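Local coordinates for protein alpha-galacturonidase (Bacillus subtilis, PDB 3FEF) that hydrolyses alpha-1,4-linked galacturonides such as di-galacturonate, releasing alpha-D-galacturonate, as an NAD- and manganese-dependent family 4 glycosidase, at residues P192-I204 and I210-P222. Numbering follows the deposited sequence.
Sequences PRREDIRVNVLGI and ITKASYRHIDLLP
Val199 and Ile210 interlock on the apolar face of a beta hairpin of strands 197-202 and 207-215, the segments 197-202 and 212-215 running antiparallel at 170°. Val199 CG1 is the bump, seated between Ile210 CD1 and the Ala213 methyl, 3.8 Å from each, while Ile210 CG1 meets Val201 CG2. Farther along, Leu220 fits its CD1 against Ile197 CG2 at 3.5 Å, the two side chains crossing near a right angle; helix 171-187 backs both. The Tyr215 ring turns an edge to Asp196, whose CB lies in the ring plane 3.7 Å from CE1, while Arg216 CG covers one face. A water bridges Asp196 O and Arg216 N beside the type II' turn Tyr215-Ile218.

The other face, of Arg198, Asn200, Lys212 and Ser214, is polar. With CG anti to the backbone N (chi1 -176°), Asn200 lies alongside Lys212, CB to CB 3.9 Å, and its ND2 donates to Thr211 OG1 (3.0 Å, 151°), a partner in the amide plane. At this corner Leu202 CD2 packs on Thr211 CG2 at 3.7 Å, crossing near a right angle. ND2 also reaches Ser378 O, and OD1 takes a bond from Gln374 of the second subunit. Replacing Asn200 by an alanine removes the amide, and would probably leave Thr211 OG1, Ser378 O and that glutamine without this mate. With Arg198 also salt-bridged to Glu340 of the second subunit, the chemistry divides the hairpin: the face of Ile197, Val199, Val201, Ile210 and Ala213 is apolar and packs within its own chain, the other carries polar groups that join subunits of the tetramer.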
loop_
_atom_site.group_PDB
_atom_site.type_symbol
_atom_site.label_atom_id
_atom_site.label_comp_id
_atom_site.label_asym_id
_atom_site.label_seq_id
_atom_site.Cartn_x
_atom_site.Cartn_y
_atom_site.Cartn_z
ATOM N N PRO A 192 -10.871 -33.804 -23.126
ATOM C CA PRO A 192 -12.293 -33.719 -23.469
ATOM C C PRO A 192 -12.800 -32.277 -23.625
ATOM O O PRO A 192 -13.674 -32.015 -24.449
ATOM C CB PRO A 192 -12.992 -34.409 -22.279
ATOM C CG PRO A 192 -11.898 -34.837 -21.315
ATOM C CD PRO A 192 -10.656 -34.105 -21.699
ATOM N N ARG A 193 -12.255 -31.351 -22.843
ATOM C CA ARG A 193 -12.699 -29.957 -22.887
ATOM C C ARG A 193 -11.539 -29.011 -22.640
ATOM O O ARG A 193 -10.674 -29.287 -21.800
ATOM C CB ARG A 193 -13.767 -29.712 -21.822
ATOM C CG ARG A 193 -15.170 -30.119 -22.225
ATOM C CD ARG A 193 -15.978 -30.563 -21.010
ATOM N NE ARG A 193 -15.233 -30.439 -19.755
ATOM C CZ ARG A 193 -15.504 -29.560 -18.796
ATOM N NH1 ARG A 193 -16.500 -28.698 -18.934
ATOM N NH2 ARG A 193 -14.772 -29.540 -17.690
ATOM N N ARG A 194 -11.523 -27.887 -23.353
ATOM C CA ARG A 194 -10.489 -26.887 -23.119
ATOM C C ARG A 194 -10.560 -26.379 -21.679
ATOM O O ARG A 194 -9.558 -25.936 -21.129
ATOM C CB ARG A 194 -10.535 -25.748 -24.149
ATOM C CG ARG A 194 -11.800 -24.890 -24.128
ATOM C CD ARG A 194 -11.551 -23.537 -23.477
ATOM N NE ARG A 194 -12.792 -22.783 -23.318
ATOM C CZ ARG A 194 -13.230 -22.289 -22.165
ATOM N NH1 ARG A 194 -12.516 -22.435 -21.056
ATOM N NH2 ARG A 194 -14.371 -21.616 -22.126
ATOM N N GLU A 195 -11.734 -26.486 -21.063
ATOM C CA GLU A 195 -11.881 -26.176 -19.641
ATOM C C GLU A 195 -10.906 -26.956 -18.777
ATOM O O GLU A 195 -10.422 -26.437 -17.783
ATOM C CB GLU A 195 -13.300 -26.480 -19.153
ATOM C CG GLU A 195 -14.348 -25.504 -19.648
ATOM C CD GLU A 195 -15.106 -25.980 -20.897
ATOM O OE1 GLU A 195 -14.562 -26.763 -21.718
ATOM O OE2 GLU A 195 -16.266 -25.551 -21.049
ATOM N N ASP A 196 -10.644 -28.216 -19.126
ATOM C CA ASP A 196 -9.747 -29.055 -18.329
ATOM C C ASP A 196 -8.280 -28.582 -18.344
ATOM O O ASP A 196 -7.439 -29.120 -17.624
ATOM C CB ASP A 196 -9.798 -30.495 -18.819
ATOM C CG ASP A 196 -11.178 -31.110 -18.662
ATOM O OD1 ASP A 196 -11.914 -30.680 -17.734
ATOM O OD2 ASP A 196 -11.522 -32.012 -19.467
ATOM N N ILE A 197 -7.965 -27.619 -19.194
ATOM C CA ILE A 197 -6.641 -27.029 -19.172
ATOM C C ILE A 197 -6.729 -25.917 -18.155
ATOM O O ILE A 197 -7.244 -24.847 -18.449
ATOM C CB ILE A 197 -6.228 -26.451 -20.537
ATOM C CG1 ILE A 197 -6.444 -27.503 -21.630
ATOM C CG2 ILE A 197 -4.737 -26.008 -20.499
ATOM C CD1 ILE A 197 -5.522 -28.713 -21.442
ATOM N N ARG A 198 -6.266 -26.198 -16.947
ATOM C CA ARG A 198 -6.445 -25.290 -15.832
ATOM C C ARG A 198 -5.248 -24.380 -15.818
ATOM O O ARG A 198 -4.109 -24.826 -15.596
ATOM C CB ARG A 198 -6.519 -26.082 -14.531
ATOM C CG ARG A 198 -7.628 -27.141 -14.550
ATOM C CD ARG A 198 -9.006 -26.516 -14.365
ATOM N NE ARG A 198 -10.079 -27.466 -14.661
ATOM C CZ ARG A 198 -11.379 -27.159 -14.674
ATOM N NH1 ARG A 198 -11.780 -25.924 -14.388
ATOM N NH2 ARG A 198 -12.279 -28.086 -14.976
ATOM N N VAL A 199 -5.490 -23.110 -16.083
ATOM C CA VAL A 199 -4.381 -22.206 -16.248
ATOM C C VAL A 199 -4.434 -21.095 -15.210
ATOM O O VAL A 199 -5.519 -20.661 -14.793
ATOM C CB VAL A 199 -4.342 -21.627 -17.702
ATOM C CG1 VAL A 199 -4.096 -22.732 -18.724
ATOM C CG2 VAL A 199 -5.622 -20.864 -18.032
ATOM N N ASN A 200 -3.264 -20.639 -14.781
ATOM C CA ASN A 200 -3.183 -19.421 -14.006
ATOM C C ASN A 200 -2.840 -18.284 -14.945
ATOM O O ASN A 200 -1.689 -18.127 -15.360
ATOM C CB ASN A 200 -2.146 -19.521 -12.883
ATOM C CG ASN A 200 -2.123 -18.272 -12.006
ATOM O OD1 ASN A 200 -3.130 -17.909 -11.427
ATOM N ND2 ASN A 200 -0.980 -17.607 -11.924
ATOM N N VAL A 201 -3.850 -17.487 -15.280
ATOM C CA VAL A 201 -3.714 -16.470 -16.310
ATOM C C VAL A 201 -3.828 -15.047 -15.735
ATOM O O VAL A 201 -4.628 -14.786 -14.827
ATOM C CB VAL A 201 -4.768 -16.698 -17.396
ATOM C CG1 VAL A 201 -6.156 -16.506 -16.825
ATOM C CG2 VAL A 201 -4.522 -15.786 -18.610
ATOM N N LEU A 202 -3.021 -14.134 -16.264
ATOM C CA LEU A 202 -2.931 -12.800 -15.703
ATOM C C LEU A 202 -2.308 -11.808 -16.677
ATOM O O LEU A 202 -1.538 -12.180 -17.567
ATOM C CB LEU A 202 -2.192 -12.819 -14.358
ATOM C CG LEU A 202 -0.696 -13.209 -14.282
ATOM C CD1 LEU A 202 -0.055 -12.637 -13.019
ATOM C CD2 LEU A 202 -0.499 -14.726 -14.302
ATOM N N GLY A 203 -2.655 -10.535 -16.515
ATOM C CA GLY A 203 -2.176 -9.508 -17.428
ATOM C C GLY A 203 -3.241 -8.451 -17.632
ATOM O O GLY A 203 -4.034 -8.160 -16.741
ATOM N N ILE A 204 -3.233 -7.842 -18.795
ATOM C CA ILE A 204 -4.293 -6.929 -19.167
ATOM C C ILE A 204 -4.846 -7.518 -20.461
ATOM O O ILE A 204 -4.171 -8.329 -21.112
ATOM C CB ILE A 204 -3.748 -5.523 -19.418
ATOM C CG1 ILE A 204 -2.638 -5.570 -20.465
ATOM C CG2 ILE A 204 -3.211 -4.909 -18.113
ATOM C CD1 ILE A 204 -1.947 -4.207 -20.700
ATOM N N ILE A 210 0.159 -16.920 -19.085
ATOM C CA ILE A 210 -0.079 -18.067 -18.248
ATOM C C ILE A 210 1.226 -18.463 -17.622
ATOM O O ILE A 210 2.176 -18.843 -18.310
ATOM C CB ILE A 210 -0.683 -19.234 -19.077
ATOM C CG1 ILE A 210 -2.050 -18.811 -19.617
ATOM C CG2 ILE A 210 -0.766 -20.496 -18.228
ATOM C CD1 ILE A 210 -2.683 -19.790 -20.709
ATOM N N THR A 211 1.279 -18.364 -16.300
ATOM C CA THR A 211 2.504 -18.645 -15.567
ATOM C C THR A 211 2.468 -20.047 -14.933
ATOM O O THR A 211 3.490 -20.562 -14.492
ATOM C CB THR A 211 2.700 -17.592 -14.473
ATOM O OG1 THR A 211 1.548 -17.592 -13.623
ATOM C CG2 THR A 211 2.824 -16.225 -15.088
ATOM N N LYS A 212 1.284 -20.651 -14.876
ATOM C CA LYS A 212 1.139 -22.023 -14.405
ATOM C C LYS A 212 -0.029 -22.620 -15.162
ATOM O O LYS A 212 -1.003 -21.923 -15.463
ATOM C CB LYS A 212 0.816 -22.092 -12.907
ATOM C CG LYS A 212 1.727 -21.311 -11.983
ATOM C CD LYS A 212 0.980 -21.026 -10.669
ATOM C CE LYS A 212 1.841 -20.269 -9.666
ATOM N NZ LYS A 212 1.013 -19.528 -8.653
ATOM N N ALA A 213 0.073 -23.906 -15.464
ATOM C CA ALA A 213 -0.922 -24.594 -16.249
ATOM C C ALA A 213 -0.824 -26.097 -16.029
ATOM O O ALA A 213 0.265 -26.662 -15.856
ATOM C CB ALA A 213 -0.737 -24.259 -17.720
ATOM N N SER A 214 -1.966 -26.751 -16.017
ATOM C CA SER A 214 -1.973 -28.170 -15.806
ATOM C C SER A 214 -3.141 -28.814 -16.514
ATOM O O SER A 214 -4.188 -28.164 -16.770
ATOM C CB SER A 214 -2.044 -28.483 -14.316
ATOM O OG SER A 214 -3.233 -27.959 -13.746
ATOM N N TYR A 215 -2.950 -30.088 -16.841
ATOM C CA TYR A 215 -4.057 -30.954 -17.224
ATOM C C TYR A 215 -4.052 -32.095 -16.207
ATOM O O TYR A 215 -3.085 -32.864 -16.134
ATOM C CB TYR A 215 -3.896 -31.476 -18.656
ATOM C CG TYR A 215 -4.929 -32.530 -18.974
ATOM C CD1 TYR A 215 -6.282 -32.212 -18.984
ATOM C CD2 TYR A 215 -4.561 -33.858 -19.183
ATOM C CE1 TYR A 215 -7.239 -33.171 -19.222
ATOM C CE2 TYR A 215 -5.517 -34.839 -19.432
ATOM C CZ TYR A 215 -6.852 -34.476 -19.457
ATOM O OH TYR A 215 -7.818 -35.413 -19.697
ATOM N N ARG A 216 -5.077 -32.167 -15.361
ATOM C CA ARG A 216 -5.051 -33.125 -14.257
ATOM C C ARG A 216 -3.752 -32.972 -13.486
ATOM O O ARG A 216 -3.413 -31.884 -13.040
ATOM C CB ARG A 216 -5.115 -34.561 -14.789
ATOM C CG ARG A 216 -6.134 -34.718 -15.885
ATOM C CD ARG A 216 -7.433 -35.203 -15.351
ATOM N NE ARG A 216 -7.640 -36.589 -15.761
ATOM C CZ ARG A 216 -8.626 -36.996 -16.557
ATOM N NH1 ARG A 216 -9.524 -36.124 -17.010
ATOM N NH2 ARG A 216 -8.722 -38.282 -16.884
ATOM N N HIS A 217 -3.019 -34.070 -13.355
ATOM C CA HIS A 217 -1.804 -34.080 -12.552
ATOM C C HIS A 217 -0.550 -33.586 -13.305
ATOM O O HIS A 217 0.515 -33.482 -12.728
ATOM C CB HIS A 217 -1.572 -35.484 -12.009
ATOM C CG HIS A 217 -1.419 -36.519 -13.078
ATOM N ND1 HIS A 217 -2.492 -37.032 -13.780
ATOM C CD2 HIS A 217 -0.317 -37.141 -13.565
ATOM C CE1 HIS A 217 -2.056 -37.919 -14.660
ATOM N NE2 HIS A 217 -0.740 -38.002 -14.550
ATOM N N ILE A 218 -0.685 -33.263 -14.583
ATOM C CA ILE A 218 0.475 -32.960 -15.404
ATOM C C ILE A 218 0.760 -31.457 -15.512
ATOM O O ILE A 218 -0.134 -30.665 -15.787
ATOM C CB ILE A 218 0.299 -33.554 -16.824
ATOM C CG1 ILE A 218 0.231 -35.081 -16.760
ATOM C CG2 ILE A 218 1.419 -33.105 -17.735
ATOM C CD1 ILE A 218 -0.724 -35.700 -17.793
ATOM N N ASP A 219 2.011 -31.077 -15.291
ATOM C CA ASP A 219 2.437 -29.696 -15.470
ATOM C C ASP A 219 2.633 -29.399 -16.956
ATOM O O ASP A 219 3.412 -30.069 -17.619
ATOM C CB ASP A 219 3.749 -29.472 -14.735
ATOM C CG ASP A 219 4.153 -28.018 -14.704
ATOM O OD1 ASP A 219 3.621 -27.219 -15.512
ATOM O OD2 ASP A 219 5.032 -27.678 -13.889
ATOM N N LEU A 220 1.932 -28.398 -17.479
ATOM C CA LEU A 220 1.999 -28.133 -18.909
ATOM C C LEU A 220 3.155 -27.228 -19.292
ATOM O O LEU A 220 3.495 -27.142 -20.472
ATOM C CB LEU A 220 0.674 -27.569 -19.457
ATOM C CG LEU A 220 -0.548 -28.470 -19.227
ATOM C CD1 LEU A 220 -1.801 -27.898 -19.886
ATOM C CD2 LEU A 220 -0.285 -29.858 -19.730
ATOM N N LEU A 221 3.769 -26.548 -18.324
ATOM C CA LEU A 221 4.785 -25.559 -18.707
ATOM C C LEU A 221 6.050 -26.148 -19.317
ATOM O O LEU A 221 6.544 -25.618 -20.310
ATOM C CB LEU A 221 5.118 -24.541 -17.593
ATOM C CG LEU A 221 4.440 -23.240 -18.044
ATOM C CD1 LEU A 221 3.018 -23.115 -17.472
ATOM C CD2 LEU A 221 5.280 -22.007 -17.752
ATOM N N PRO A 222 6.577 -27.236 -18.722
ATOM C CA PRO A 222 7.727 -27.944 -19.295
ATOM C C PRO A 222 7.420 -28.507 -20.672
ATOM O O PRO A 222 8.282 -28.518 -21.536
ATOM C CB PRO A 222 7.969 -29.084 -18.291
ATOM C CG PRO A 222 7.503 -28.501 -16.985
ATOM C CD PRO A 222 6.273 -27.702 -17.359
HETATM O O HOH W 1 -7.114 -30.539 -15.518
#